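Local coordinates for protein ectonucleotide pyrophosphatase/phosphodiesterase family member 5 (Mus musculus, PDB 5VEO) that probably hydrolyses phosphodiester or pyrophosphate bonds of nucleotide substrates at a zinc-containing active site, at residues Q14-V18 with L363-L367; H36-I40 with L201-I205; T67-N73 with P373-S377; K101-E105 with H295-V299; W214-I220 with L339-F345. The protein carries 1 engineered substitution. One frame throughout, in Å; residues are numbered along the deposited sequence.

Contact 1: residues Q14-V18 with L363-L367; sequences QKVLV and LCHLL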
# COMPACT_ATOMS: atom_id res chain seq x y z
N GLN A 14 -12.29 -14.13 17.43
CA GLN A 14 -10.94 -13.68 17.17
C GLN A 14 -10.93 -12.17 16.88
O GLN A 14 -11.90 -11.60 16.38
CB GLN A 14 -10.28 -14.41 15.98
CG GLN A 14 -9.96 -15.94 16.10
CD GLN A 14 -8.83 -16.32 17.06
OE1 GLN A 14 -7.90 -15.56 17.28
NE2 GLN A 14 -8.92 -17.52 17.63
N LYS A 15 -9.82 -11.55 17.21
CA LYS A 15 -9.60 -10.14 16.97
C LYS A 15 -8.34 -10.00 16.15
O LYS A 15 -7.44 -10.84 16.24
CB LYS A 15 -9.40 -9.41 18.25
CG LYS A 15 -10.64 -9.51 19.14
CD LYS A 15 -10.52 -8.56 20.28
CE LYS A 15 -9.39 -8.93 21.22
NZ LYS A 15 -9.87 -9.65 22.44
N VAL A 16 -8.27 -8.92 15.37
CA VAL A 16 -7.13 -8.70 14.48
C VAL A 16 -6.77 -7.22 14.50
O VAL A 16 -7.65 -6.35 14.41
CB VAL A 16 -7.45 -9.13 13.04
CG1 VAL A 16 -6.22 -8.85 12.14
CG2 VAL A 16 -7.84 -10.59 12.95
N LEU A 17 -5.47 -6.94 14.61
CA LEU A 17 -4.90 -5.61 14.43
C LEU A 17 -3.93 -5.67 13.27
O LEU A 17 -2.95 -6.42 13.34
CB LEU A 17 -4.17 -5.15 15.70
CG LEU A 17 -3.40 -3.85 15.60
CD1 LEU A 17 -4.27 -2.69 15.06
CD2 LEU A 17 -2.78 -3.48 16.92
N VAL A 18 -4.21 -4.93 12.20
CA VAL A 18 -3.32 -4.82 11.04
C VAL A 18 -2.57 -3.52 11.16
O VAL A 18 -3.17 -2.43 11.27
CB VAL A 18 -4.10 -4.88 9.71
CG1 VAL A 18 -3.13 -4.79 8.50
CG2 VAL A 18 -4.95 -6.13 9.64
N LEU A 363 -8.09 -12.42 6.71
CA LEU A 363 -8.85 -11.60 7.66
C LEU A 363 -10.28 -12.08 7.79
O LEU A 363 -10.81 -12.20 8.90
CB LEU A 363 -8.84 -10.13 7.21
CG LEU A 363 -7.49 -9.41 7.21
CD1 LEU A 363 -7.59 -7.98 6.80
CD2 LEU A 363 -6.82 -9.49 8.55
N CYS A 364 -10.95 -12.31 6.66
CA CYS A 364 -12.33 -12.77 6.71
C CYS A 364 -12.44 -14.11 7.42
O CYS A 364 -13.40 -14.35 8.17
CB CYS A 364 -12.91 -12.87 5.29
SG CYS A 364 -13.24 -11.26 4.53
N HIS A 365 -11.46 -15.00 7.21
CA HIS A 365 -11.45 -16.27 7.93
C HIS A 365 -11.31 -16.05 9.43
O HIS A 365 -12.07 -16.60 10.23
CB HIS A 365 -10.33 -17.17 7.41
CG HIS A 365 -10.21 -18.45 8.17
ND1 HIS A 365 -10.99 -19.55 7.89
CD2 HIS A 365 -9.44 -18.79 9.23
CE1 HIS A 365 -10.68 -20.53 8.72
NE2 HIS A 365 -9.75 -20.09 9.56
N LEU A 366 -10.33 -15.24 9.84
CA LEU A 366 -10.10 -15.02 11.26
C LEU A 366 -11.33 -14.42 11.93
O LEU A 366 -11.67 -14.78 13.06
CB LEU A 366 -8.90 -14.10 11.46
CG LEU A 366 -7.57 -14.72 11.07
CD1 LEU A 366 -6.48 -13.63 11.05
CD2 LEU A 366 -7.20 -15.84 12.02
N LEU A 367 -12.01 -13.51 11.25
CA LEU A 367 -13.13 -12.78 11.82
C LEU A 367 -14.47 -13.47 11.56
O LEU A 367 -15.51 -12.92 11.93
CB LEU A 367 -13.16 -11.37 11.25
CG LEU A 367 -11.91 -10.52 11.53
CD1 LEU A 367 -12.02 -9.19 10.81
CD2 LEU A 367 -11.73 -10.32 13.03
O HOH W 1 -13.61 -14.93 14.99
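This is a buried, apolar strand-to-helix contact in which the start of strand 16-21 packs against the C-terminal turn of helix 359-366. The alternation of the strand sends Val16 and Val18 toward the helix and Leu17 away from it, to the side where helix 149-160 packs. Val16 (chi1 t) spreads its methyls over the end of the helix and Leu367: CG1 lies 3.7 Å from Leu363 CD2, while CG2 lies 3.8 Å from Leu366 CD1 and 3.9 Å from Leu367 CD2. Val18 CG2 adds a looser touch to Leu363 CD2 at 4.0 Å. No direct hydrogen bond joins the segments, but just before the strand a water accepts from Gln14 N (2.9 Å) and donates to Leu366 O (2.7 Å), and Gln14 CB rests 3.3 Å from Leu366 O. The Gln14 amide itself turns off to Asn218 on the neighbouring strand. Strand 16-21 thus has helices on both sides, the alpha/beta/alpha layering seen in the alkaline phosphatase superfamily.

Contact 2: residues H36-I40 with L201-I205; sequences HFHYI and LGYLI
One face of the His36 imidazole packs on Gly202 CA, which sits 3.5 Å from the ring centroid and 17° off its normal, a CH-pi contact. His36 takes an m rotamer, and its CA is 5.3 Å from that of Gly202, the closest pair; a CB on residue 202 would clash with His36 NE2, so the missing side chain makes room for the ring. Both segments are regular helix, their axes approaching to 9.9 Å at 50° between N-to-C directions. Leu201 (chi1 t, chi2 p) packs against segment 36-40: its CD2 stands over the face of the Phe37 ring, 3.5 Å from the centroid and only 6° off the normal, and 3.8 Å from Ile40 CD1. One turn on, Ile205 (m, t) brings CD1 to 4.1 Å from Ile40 CD1 and 4.2 Å from Tyr39 CD2. Polar ends find partners beyond these segments: His36 ND1 bonds to Asp198, and Tyr39 OH to Lys209, both on helix 190-210. Phe37, Ile40 and Leu201 also touch strand 218-222, so the two helices pack against each other and on the same face of the central sheet, the layered arrangement of an alpha/beta/alpha sandwich.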
# COMPACT_ATOMS: atom_id res chain seq x y z
N HIS A 36 12.56 -6.12 18.06
CA HIS A 36 11.13 -6.28 18.26
C HIS A 36 10.48 -7.00 17.09
O HIS A 36 9.61 -7.85 17.29
CB HIS A 36 10.49 -4.93 18.54
CG HIS A 36 10.98 -4.33 19.82
ND1 HIS A 36 11.88 -3.29 19.86
CD2 HIS A 36 10.78 -4.71 21.10
CE1 HIS A 36 12.16 -3.01 21.12
NE2 HIS A 36 11.50 -3.85 21.89
N PHE A 37 10.92 -6.72 15.85
CA PHE A 37 10.49 -7.55 14.74
C PHE A 37 10.91 -9.00 14.97
O PHE A 37 10.12 -9.92 14.73
CB PHE A 37 11.06 -7.05 13.41
CG PHE A 37 10.35 -5.83 12.85
CD1 PHE A 37 9.26 -5.98 12.01
CD2 PHE A 37 10.77 -4.55 13.17
CE1 PHE A 37 8.59 -4.86 11.49
CE2 PHE A 37 10.11 -3.43 12.64
CZ PHE A 37 9.02 -3.60 11.81
N HIS A 38 12.13 -9.23 15.45
CA HIS A 38 12.61 -10.59 15.65
C HIS A 38 11.86 -11.29 16.79
O HIS A 38 11.66 -12.51 16.74
CB HIS A 38 14.12 -10.57 15.87
CG HIS A 38 14.90 -10.53 14.59
ND1 HIS A 38 15.08 -9.37 13.88
CD2 HIS A 38 15.50 -11.51 13.88
CE1 HIS A 38 15.78 -9.62 12.79
NE2 HIS A 38 16.04 -10.92 12.76
N TYR A 39 11.39 -10.53 17.78
CA TYR A 39 10.57 -11.10 18.84
C TYR A 39 9.25 -11.64 18.28
O TYR A 39 8.81 -12.74 18.63
CB TYR A 39 10.33 -10.05 19.92
CG TYR A 39 9.41 -10.49 21.02
CD1 TYR A 39 9.86 -11.34 22.03
CD2 TYR A 39 8.10 -10.06 21.07
CE1 TYR A 39 9.01 -11.73 23.06
CE2 TYR A 39 7.25 -10.44 22.10
CZ TYR A 39 7.71 -11.29 23.08
OH TYR A 39 6.83 -11.66 24.09
N ILE A 40 8.61 -10.88 17.38
CA ILE A 40 7.40 -11.38 16.74
C ILE A 40 7.71 -12.62 15.89
O ILE A 40 6.95 -13.59 15.90
CB ILE A 40 6.74 -10.27 15.90
CG1 ILE A 40 6.12 -9.23 16.85
CG2 ILE A 40 5.68 -10.86 14.97
CD1 ILE A 40 5.52 -8.04 16.17
N LEU A 201 7.43 -0.46 17.11
CA LEU A 201 6.79 -1.76 17.22
C LEU A 201 6.90 -2.29 18.64
O LEU A 201 5.93 -2.84 19.19
CB LEU A 201 7.41 -2.73 16.21
CG LEU A 201 6.87 -4.15 16.21
CD1 LEU A 201 5.35 -4.19 15.98
CD2 LEU A 201 7.63 -5.01 15.21
N GLY A 202 8.06 -2.11 19.27
CA GLY A 202 8.23 -2.50 20.66
C GLY A 202 7.27 -1.78 21.60
O GLY A 202 6.72 -2.38 22.52
N TYR A 203 7.05 -0.49 21.35
CA TYR A 203 6.07 0.28 22.11
C TYR A 203 4.67 -0.32 21.97
O TYR A 203 3.93 -0.48 22.96
CB TYR A 203 6.09 1.73 21.64
CG TYR A 203 5.13 2.62 22.37
CD1 TYR A 203 5.51 3.24 23.56
CD2 TYR A 203 3.85 2.83 21.90
CE1 TYR A 203 4.64 4.06 24.24
CE2 TYR A 203 2.96 3.66 22.59
CZ TYR A 203 3.37 4.26 23.76
OH TYR A 203 2.51 5.08 24.44
N LEU A 204 4.28 -0.65 20.74
CA LEU A 204 2.98 -1.26 20.51
C LEU A 204 2.86 -2.59 21.25
O LEU A 204 1.84 -2.87 21.90
CB LEU A 204 2.77 -1.46 19.00
CG LEU A 204 1.51 -2.24 18.61
CD1 LEU A 204 0.23 -1.56 19.12
CD2 LEU A 204 1.46 -2.43 17.10
N ILE A 205 3.89 -3.42 21.17
CA ILE A 205 3.87 -4.70 21.87
C ILE A 205 3.68 -4.47 23.37
O ILE A 205 2.86 -5.12 24.01
CB ILE A 205 5.17 -5.48 21.60
CG1 ILE A 205 5.23 -5.86 20.12
CG2 ILE A 205 5.25 -6.71 22.50
CD1 ILE A 205 6.60 -6.40 19.73

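Contact 3: residues T67-N73 with P373-S377; sequences TGLFAEN and PHNGS. With NAG (2-acetamido-2-deoxy-beta-D-glucopyranose), chain H.
Two hydrogen bonds join the segments, both through Asn375: its backbone N donates to Gly68 O (2.7 Å, 160°), and its side-chain OD1 accepts from Phe70 N (2.9 Å, 165°). Asn375 takes an m rotamer with chi2 at 127°, which sets OD1 toward Phe70 and leaves ND2 for a covalent bond to C1 of an N-acetylglucosamine, 1.4 Å long. A water donates to both Thr67 O (2.7 Å) and Pro373 O (2.9 Å). Segment 67-73 leaves a helix at Gly68, whose phi/psi of 73/14 is left-handed, and enters another after the N-cap residue Phe70; Thr67 OG1 accepts from Leu69 N (3.2 Å), an ST turn, and also bonds Tyr63 O. Gly68 CA lies 5.0 Å from His374 CA, and a CB on Gly68 would clash with His374 CB. Segment 373-377 is an irregular loop, extended at His374 (-150/177). Around the bonds, Leu69 (m, t) places CD2 3.6 Å from Pro373 O, 3.8 Å from His374 CA and 3.8 Å from the sugar O5, while Phe70 CD2 approaches Asn375 OD1 to 3.3 Å. Beyond the segments the Phe70 ring meets that of His292. The sugar O6 is 3.6 Å from Pro373 CB. The Asn375 amide thus does two jobs: its nitrogen carries the glycan, while its oxygen, accepting from Phe70 N, helps tie the loop to segment 67-73 and, in the folded protein, holds the glycan-bearing side chain.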
# COMPACT_ATOMS: atom_id res chain seq x y z
N THR A 67 -9.61 -5.36 0.56
CA THR A 67 -10.59 -5.87 -0.41
C THR A 67 -10.21 -7.20 -1.04
O THR A 67 -11.11 -7.90 -1.54
CB THR A 67 -10.81 -4.88 -1.57
OG1 THR A 67 -9.60 -4.74 -2.33
CG2 THR A 67 -11.27 -3.51 -1.07
N GLY A 68 -8.93 -7.58 -1.05
CA GLY A 68 -8.50 -8.78 -1.72
C GLY A 68 -8.50 -8.69 -3.23
O GLY A 68 -8.38 -9.72 -3.90
N LEU A 69 -8.62 -7.47 -3.77
CA LEU A 69 -8.78 -7.25 -5.20
C LEU A 69 -7.54 -6.60 -5.81
O LEU A 69 -6.85 -5.81 -5.18
CB LEU A 69 -9.97 -6.35 -5.48
CG LEU A 69 -11.35 -6.95 -5.18
CD1 LEU A 69 -12.41 -5.86 -5.18
CD2 LEU A 69 -11.67 -8.03 -6.18
N PHE A 70 -7.30 -6.93 -7.08
CA PHE A 70 -6.36 -6.18 -7.88
C PHE A 70 -6.90 -4.78 -8.16
O PHE A 70 -8.10 -4.51 -8.04
CB PHE A 70 -6.09 -6.90 -9.20
CG PHE A 70 -5.35 -8.18 -9.02
CD1 PHE A 70 -4.05 -8.17 -8.55
CD2 PHE A 70 -5.94 -9.39 -9.32
CE1 PHE A 70 -3.35 -9.35 -8.39
CE2 PHE A 70 -5.24 -10.58 -9.17
CZ PHE A 70 -3.95 -10.56 -8.70
N ALA A 71 -5.98 -3.87 -8.53
CA ALA A 71 -6.34 -2.46 -8.67
C ALA A 71 -7.36 -2.22 -9.79
O ALA A 71 -8.20 -1.33 -9.66
CB ALA A 71 -5.09 -1.61 -8.90
N GLU A 72 -7.30 -2.98 -10.89
CA GLU A 72 -8.28 -2.75 -11.94
C GLU A 72 -9.69 -3.05 -11.46
O GLU A 72 -10.65 -2.50 -12.03
CB GLU A 72 -7.95 -3.56 -13.20
CG GLU A 72 -8.17 -5.07 -13.06
CD GLU A 72 -7.68 -5.87 -14.26
OE1 GLU A 72 -7.77 -7.12 -14.21
OE2 GLU A 72 -7.21 -5.27 -15.25
N ASN A 73 -9.84 -3.89 -10.43
CA ASN A 73 -11.14 -4.23 -9.86
C ASN A 73 -11.56 -3.29 -8.74
O ASN A 73 -12.72 -2.88 -8.70
CB ASN A 73 -11.12 -5.66 -9.36
CG ASN A 73 -10.73 -6.64 -10.44
OD1 ASN A 73 -9.68 -7.27 -10.37
ND2 ASN A 73 -11.54 -6.73 -11.47
N PRO A 373 -16.48 -11.16 -3.30
CA PRO A 373 -15.64 -11.69 -4.38
C PRO A 373 -14.28 -11.02 -4.40
O PRO A 373 -14.17 -9.79 -4.30
CB PRO A 373 -16.45 -11.38 -5.64
CG PRO A 373 -17.88 -11.38 -5.14
CD PRO A 373 -17.79 -10.72 -3.80
N HIS A 374 -13.23 -11.82 -4.53
CA HIS A 374 -11.87 -11.32 -4.39
C HIS A 374 -10.93 -12.14 -5.25
O HIS A 374 -11.33 -13.12 -5.89
CB HIS A 374 -11.44 -11.37 -2.93
CG HIS A 374 -11.43 -12.76 -2.38
ND1 HIS A 374 -12.49 -13.30 -1.70
CD2 HIS A 374 -10.49 -13.74 -2.47
CE1 HIS A 374 -12.20 -14.54 -1.35
NE2 HIS A 374 -11.00 -14.83 -1.81
N ASN A 375 -9.65 -11.74 -5.26
CA ASN A 375 -8.64 -12.34 -6.14
C ASN A 375 -7.63 -13.21 -5.42
O ASN A 375 -6.77 -13.79 -6.08
CB ASN A 375 -7.90 -11.24 -6.90
CG ASN A 375 -8.80 -10.50 -7.81
OD1 ASN A 375 -8.89 -9.28 -7.78
ND2 ASN A 375 -9.52 -11.25 -8.62
N GLY A 376 -7.67 -13.28 -4.10
CA GLY A 376 -6.74 -14.09 -3.35
C GLY A 376 -7.32 -15.45 -3.04
O GLY A 376 -8.38 -15.84 -3.53
N SER A 377 -6.61 -16.20 -2.21
CA SER A 377 -7.08 -17.52 -1.83
C SER A 377 -6.67 -17.80 -0.40
O SER A 377 -5.49 -17.74 -0.05
CB SER A 377 -6.52 -18.60 -2.74
OG SER A 377 -6.84 -19.89 -2.22
C1 NAG H . -10.47 -10.64 -9.47
C2 NAG H . -10.54 -11.26 -10.85
C3 NAG H . -11.68 -10.62 -11.64
C4 NAG H . -12.98 -10.66 -10.85
C5 NAG H . -12.78 -10.14 -9.43
C6 NAG H . -13.99 -10.35 -8.55
C7 NAG H . -8.53 -12.14 -11.94
C8 NAG H . -7.30 -11.80 -12.73
N2 NAG H . -9.29 -11.10 -11.58
O3 NAG H . -11.83 -11.33 -12.86
O4 NAG H . -13.95 -9.85 -11.50
O5 NAG H . -11.70 -10.83 -8.80
O6 NAG H . -14.48 -11.68 -8.67
O7 NAG H . -8.82 -13.29 -11.66
O HOH W 2 -13.77 -7.99 -2.09

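Contact 4: residues K101-E105 with H295-V299; sequences KFWEE and HNDRV
Arg298 loses 104 Å² to the contact, and its extended side chain (m, t, t) carries the guanidinium into the loop 101-105. NH2 donates to Lys101 O at 3.1 Å, and NH1 makes a weak bond to Phe102 O at 2.9 Å. Glu105 OE1 lies over one face of the guanidinium, 3.5 Å from NH2, a salt bridge of charges alone; Phe102 CD1 covers the opposite face, 3.7 Å from CZ. Glu105 (m, t) also accepts from Asn296: OE2 to ND2 is 3.0 Å, and a water donates to Glu105 OE1 (2.6 Å) and Asn296 OD1 (2.8 Å). The backbones stay apart, CA to CA 9.5 Å between Phe102 and Arg298. Residues 296-299 form a type I turn, with Val299 N to Asn296 O at 3.0 Å, and Asn296 OD1 accepts from Arg298 N (2.9 Å), an Asx turn. Arg298 NE pairs with Asp83 of strand 80-83, and Asn296 ND2 also bonds Glu72 O. An arginine-centred link thus joins the loop before helix 109-115 to the loop between strands 279-283 and 302-306.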
# COMPACT_ATOMS: atom_id res chain seq x y z
N LYS A 101 -16.96 8.31 -4.75
CA LYS A 101 -17.07 7.53 -5.98
C LYS A 101 -15.75 6.91 -6.41
O LYS A 101 -15.75 5.91 -7.14
CB LYS A 101 -17.63 8.41 -7.09
CG LYS A 101 -19.12 8.75 -6.89
CD LYS A 101 -19.93 8.39 -8.14
CE LYS A 101 -21.44 8.23 -7.87
NZ LYS A 101 -21.89 6.82 -8.11
N PHE A 102 -14.61 7.46 -5.97
CA PHE A 102 -13.35 6.82 -6.31
C PHE A 102 -13.15 5.49 -5.58
O PHE A 102 -12.31 4.71 -6.02
CB PHE A 102 -12.18 7.76 -6.02
CG PHE A 102 -11.90 8.69 -7.15
CD1 PHE A 102 -11.22 8.24 -8.27
CD2 PHE A 102 -12.37 9.98 -7.13
CE1 PHE A 102 -10.97 9.09 -9.34
CE2 PHE A 102 -12.15 10.83 -8.20
CZ PHE A 102 -11.46 10.39 -9.31
N TRP A 103 -13.89 5.25 -4.51
CA TRP A 103 -13.73 4.08 -3.64
C TRP A 103 -14.80 3.02 -3.84
O TRP A 103 -14.62 1.88 -3.39
CB TRP A 103 -13.76 4.54 -2.17
CG TRP A 103 -12.67 5.51 -1.86
CD1 TRP A 103 -12.67 6.86 -2.05
CD2 TRP A 103 -11.39 5.18 -1.32
NE1 TRP A 103 -11.47 7.40 -1.66
CE2 TRP A 103 -10.66 6.39 -1.22
CE3 TRP A 103 -10.78 3.99 -0.93
CZ2 TRP A 103 -9.37 6.42 -0.71
CZ3 TRP A 103 -9.50 4.03 -0.44
CH2 TRP A 103 -8.80 5.23 -0.33
N GLU A 104 -15.91 3.35 -4.47
CA GLU A 104 -17.10 2.53 -4.37
C GLU A 104 -17.19 1.43 -5.43
O GLU A 104 -18.22 0.75 -5.52
CB GLU A 104 -18.32 3.45 -4.40
CG GLU A 104 -18.44 4.18 -3.06
CD GLU A 104 -19.51 5.23 -3.00
OE1 GLU A 104 -19.90 5.80 -4.05
OE2 GLU A 104 -19.98 5.48 -1.87
N GLU A 105 -16.12 1.19 -6.20
CA GLU A 105 -16.10 -0.02 -7.02
C GLU A 105 -15.83 -1.26 -6.19
O GLU A 105 -15.95 -2.38 -6.72
CB GLU A 105 -15.09 0.14 -8.16
CG GLU A 105 -15.44 1.35 -8.99
CD GLU A 105 -14.52 1.65 -10.14
OE1 GLU A 105 -14.84 2.61 -10.88
OE2 GLU A 105 -13.51 0.96 -10.33
N HIS A 295 -8.08 -3.12 -16.96
CA HIS A 295 -9.53 -3.18 -17.19
C HIS A 295 -10.27 -2.20 -16.27
O HIS A 295 -11.08 -2.58 -15.43
CB HIS A 295 -10.04 -4.60 -17.00
CG HIS A 295 -9.45 -5.58 -17.97
ND1 HIS A 295 -9.66 -5.50 -19.33
CD2 HIS A 295 -8.66 -6.66 -17.77
CE1 HIS A 295 -9.03 -6.49 -19.93
NE2 HIS A 295 -8.42 -7.21 -19.01
N ASN A 296 -9.98 -0.92 -16.46
CA ASN A 296 -10.59 0.12 -15.65
C ASN A 296 -10.45 1.44 -16.39
O ASN A 296 -9.38 1.74 -16.93
CB ASN A 296 -9.93 0.21 -14.27
CG ASN A 296 -10.75 1.01 -13.29
OD1 ASN A 296 -10.83 2.24 -13.37
ND2 ASN A 296 -11.38 0.31 -12.35
N ASP A 297 -11.53 2.24 -16.41
CA ASP A 297 -11.49 3.49 -17.14
C ASP A 297 -10.57 4.54 -16.49
O ASP A 297 -10.31 5.58 -17.11
CB ASP A 297 -12.91 4.05 -17.30
CG ASP A 297 -13.82 3.14 -18.12
OD1 ASP A 297 -13.31 2.39 -19.00
OD2 ASP A 297 -15.05 3.18 -17.91
N ARG A 298 -10.07 4.28 -15.29
CA ARG A 298 -9.07 5.16 -14.68
C ARG A 298 -7.65 4.83 -15.10
O ARG A 298 -6.71 5.53 -14.69
CB ARG A 298 -9.18 5.10 -13.15
CG ARG A 298 -10.50 5.64 -12.68
CD ARG A 298 -10.82 5.19 -11.29
NE ARG A 298 -12.17 5.63 -10.95
CZ ARG A 298 -12.82 5.30 -9.84
NH1 ARG A 298 -12.25 4.50 -8.94
NH2 ARG A 298 -14.05 5.75 -9.67
N VAL A 299 -7.46 3.79 -15.91
CA VAL A 299 -6.17 3.56 -16.54
C VAL A 299 -6.11 4.39 -17.81
O VAL A 299 -6.99 4.27 -18.69
CB VAL A 299 -5.95 2.06 -16.81
CG1 VAL A 299 -4.61 1.82 -17.49
CG2 VAL A 299 -6.06 1.28 -15.52
O HOH W 3 -13.41 3.18 -12.93

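Contact 5: residues W214-I220 with L339-F345; sequences WNNVNLI and LAHGPAF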
# COMPACT_ATOMS: atom_id res chain seq x y z
N TRP A 214 -2.23 -8.83 24.31
CA TRP A 214 -1.15 -9.43 23.53
C TRP A 214 -1.47 -10.87 23.13
O TRP A 214 -1.19 -11.29 22.00
CB TRP A 214 0.15 -9.37 24.33
CG TRP A 214 1.29 -10.08 23.69
CD1 TRP A 214 1.92 -11.20 24.16
CD2 TRP A 214 1.96 -9.71 22.48
NE1 TRP A 214 2.94 -11.56 23.30
CE2 TRP A 214 2.99 -10.66 22.27
CE3 TRP A 214 1.78 -8.68 21.54
CZ2 TRP A 214 3.84 -10.61 21.15
CZ3 TRP A 214 2.63 -8.63 20.44
CH2 TRP A 214 3.64 -9.59 20.25
N ASN A 215 -2.03 -11.67 24.03
CA ASN A 215 -2.30 -13.04 23.64
C ASN A 215 -3.74 -13.30 23.21
O ASN A 215 -4.13 -14.46 23.07
CB ASN A 215 -1.87 -13.98 24.78
CG ASN A 215 -0.36 -14.18 24.78
OD1 ASN A 215 0.22 -14.55 23.73
ND2 ASN A 215 0.29 -13.86 25.88
N ASN A 216 -4.55 -12.26 22.94
CA ASN A 216 -5.85 -12.50 22.33
C ASN A 216 -6.16 -11.60 21.15
O ASN A 216 -7.31 -11.57 20.69
CB ASN A 216 -7.00 -12.36 23.35
CG ASN A 216 -6.84 -11.18 24.25
OD1 ASN A 216 -7.43 -10.13 24.02
ND2 ASN A 216 -6.04 -11.35 25.28
N VAL A 217 -5.18 -10.84 20.66
CA VAL A 217 -5.31 -10.10 19.41
C VAL A 217 -4.31 -10.72 18.45
O VAL A 217 -3.18 -10.97 18.83
CB VAL A 217 -5.00 -8.61 19.59
CG1 VAL A 217 -4.87 -7.91 18.22
CG2 VAL A 217 -6.08 -7.95 20.46
N ASN A 218 -4.75 -10.99 17.22
CA ASN A 218 -3.84 -11.41 16.16
C ASN A 218 -3.26 -10.14 15.54
O ASN A 218 -3.98 -9.39 14.88
CB ASN A 218 -4.58 -12.25 15.13
CG ASN A 218 -5.06 -13.57 15.72
OD1 ASN A 218 -4.27 -14.46 15.97
ND2 ASN A 218 -6.36 -13.66 15.98
N LEU A 219 -1.97 -9.90 15.80
CA LEU A 219 -1.25 -8.73 15.31
C LEU A 219 -0.58 -9.07 13.98
O LEU A 219 0.22 -10.00 13.92
CB LEU A 219 -0.21 -8.27 16.33
CG LEU A 219 0.77 -7.19 15.90
CD1 LEU A 219 0.02 -5.90 15.58
CD2 LEU A 219 1.79 -6.96 16.98
N ILE A 220 -0.92 -8.33 12.94
CA ILE A 220 -0.35 -8.55 11.61
C ILE A 220 0.40 -7.27 11.28
O ILE A 220 -0.20 -6.19 11.28
CB ILE A 220 -1.43 -8.87 10.57
CG1 ILE A 220 -2.16 -10.17 10.95
CG2 ILE A 220 -0.84 -8.90 9.15
CD1 ILE A 220 -3.36 -10.48 10.14
N LEU A 339 4.73 -10.10 8.81
CA LEU A 339 4.92 -10.96 9.96
C LEU A 339 3.69 -10.85 10.85
O LEU A 339 2.92 -9.90 10.73
CB LEU A 339 6.21 -10.63 10.71
CG LEU A 339 6.49 -9.32 11.41
CD1 LEU A 339 7.73 -9.46 12.32
CD2 LEU A 339 6.70 -8.18 10.40
N ALA A 340 3.49 -11.83 11.72
CA ALA A 340 2.29 -11.78 12.55
C ALA A 340 2.48 -12.62 13.81
O ALA A 340 3.30 -13.53 13.86
CB ALA A 340 1.08 -12.27 11.77
N HIS A 341 1.67 -12.28 14.82
CA HIS A 341 1.68 -12.97 16.10
C HIS A 341 0.27 -12.99 16.65
O HIS A 341 -0.43 -11.99 16.58
CB HIS A 341 2.57 -12.26 17.12
CG HIS A 341 2.35 -12.73 18.52
ND1 HIS A 341 1.36 -12.20 19.33
CD2 HIS A 341 2.97 -13.68 19.26
CE1 HIS A 341 1.38 -12.82 20.50
NE2 HIS A 341 2.34 -13.72 20.48
N GLY A 342 -0.15 -14.14 17.19
CA GLY A 342 -1.38 -14.17 17.93
C GLY A 342 -1.88 -15.58 18.11
O GLY A 342 -1.28 -16.56 17.65
N PRO A 343 -3.02 -15.69 18.79
CA PRO A 343 -3.53 -17.03 19.12
C PRO A 343 -3.88 -17.86 17.90
O PRO A 343 -3.81 -19.10 17.96
CB PRO A 343 -4.76 -16.73 19.99
CG PRO A 343 -5.12 -15.32 19.70
CD PRO A 343 -3.85 -14.61 19.33
N ALA A 344 -4.22 -17.23 16.78
CA ALA A 344 -4.54 -17.96 15.56
C ALA A 344 -3.31 -18.32 14.72
O ALA A 344 -3.45 -19.09 13.76
CB ALA A 344 -5.49 -17.14 14.69
N PHE A 345 -2.14 -17.80 15.06
CA PHE A 345 -0.95 -17.96 14.23
C PHE A 345 0.05 -18.95 14.82
O PHE A 345 0.18 -19.09 16.04
CB PHE A 345 -0.28 -16.60 14.03
CG PHE A 345 -0.96 -15.75 13.00
CD1 PHE A 345 -1.72 -14.65 13.37
CD2 PHE A 345 -0.87 -16.07 11.66
CE1 PHE A 345 -2.34 -13.87 12.42
CE2 PHE A 345 -1.50 -15.31 10.70
CZ PHE A 345 -2.25 -14.20 11.09
O HOH W 4 -0.65 -10.28 19.48
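Strands 218-222 and 338-341 run antiparallel here, adjacent in the mixed central sheet of this alkaline phosphatase-like fold. Leu219 and His341 form the hydrogen-bonded pair (Leu219 N to His341 O 2.7 Å, His341 N to Leu219 O 2.8 Å), and Ile220 and Ala340 the non-hydrogen-bonded one. His341 (chi1 t) places its ring against Trp214 (chi1 t), making an offset stack with the six-membered ring: centroids 3.9 Å apart, planes at 11°. On the other sheet face Ile220 (m, t) sets CG1 3.9 Å from Ala340 CB and 4.0 Å from Phe345 CE1. Gly342, at phi/psi 163/180, has no room for a CB beside Asn218 OD1 and opens a type I turn to Phe345. Asn218 is an m rotamer that splits its amide: ND2 turns to Gln14 and Lys15, while OD1 accepts from Ala344 N at 2.9 Å. A water lies 2.8 Å from Trp214 O, 2.7 Å from Val217 O and 2.8 Å from His341 ND1.

Overall arrangement
Contacts 1, 2 and 5 gather on the central sheet. Contact 5 joins two of its strands; contact 1 lays helix 359-366 on one face, contact 2 places a helix pair on the other. Contacts 1 and 5 touch through Leu17 O and Ile220 N, 2.8 Å apart, and contact 2 meets contact 5 where Ile40 packs on Leu339. Contacts 1 and 5 are buried, contact 2 partly so; contacts 1 and 2 are mainly apolar, whereas contact 5 adds backbone bonds. Contacts 3 and 4, partly buried like contact 2, join mainly loop segments through polar groups, and meet where Glu72 bonds His295 and Asn296. Contacts 2 and 4 lie on opposite sides of the chain's centre.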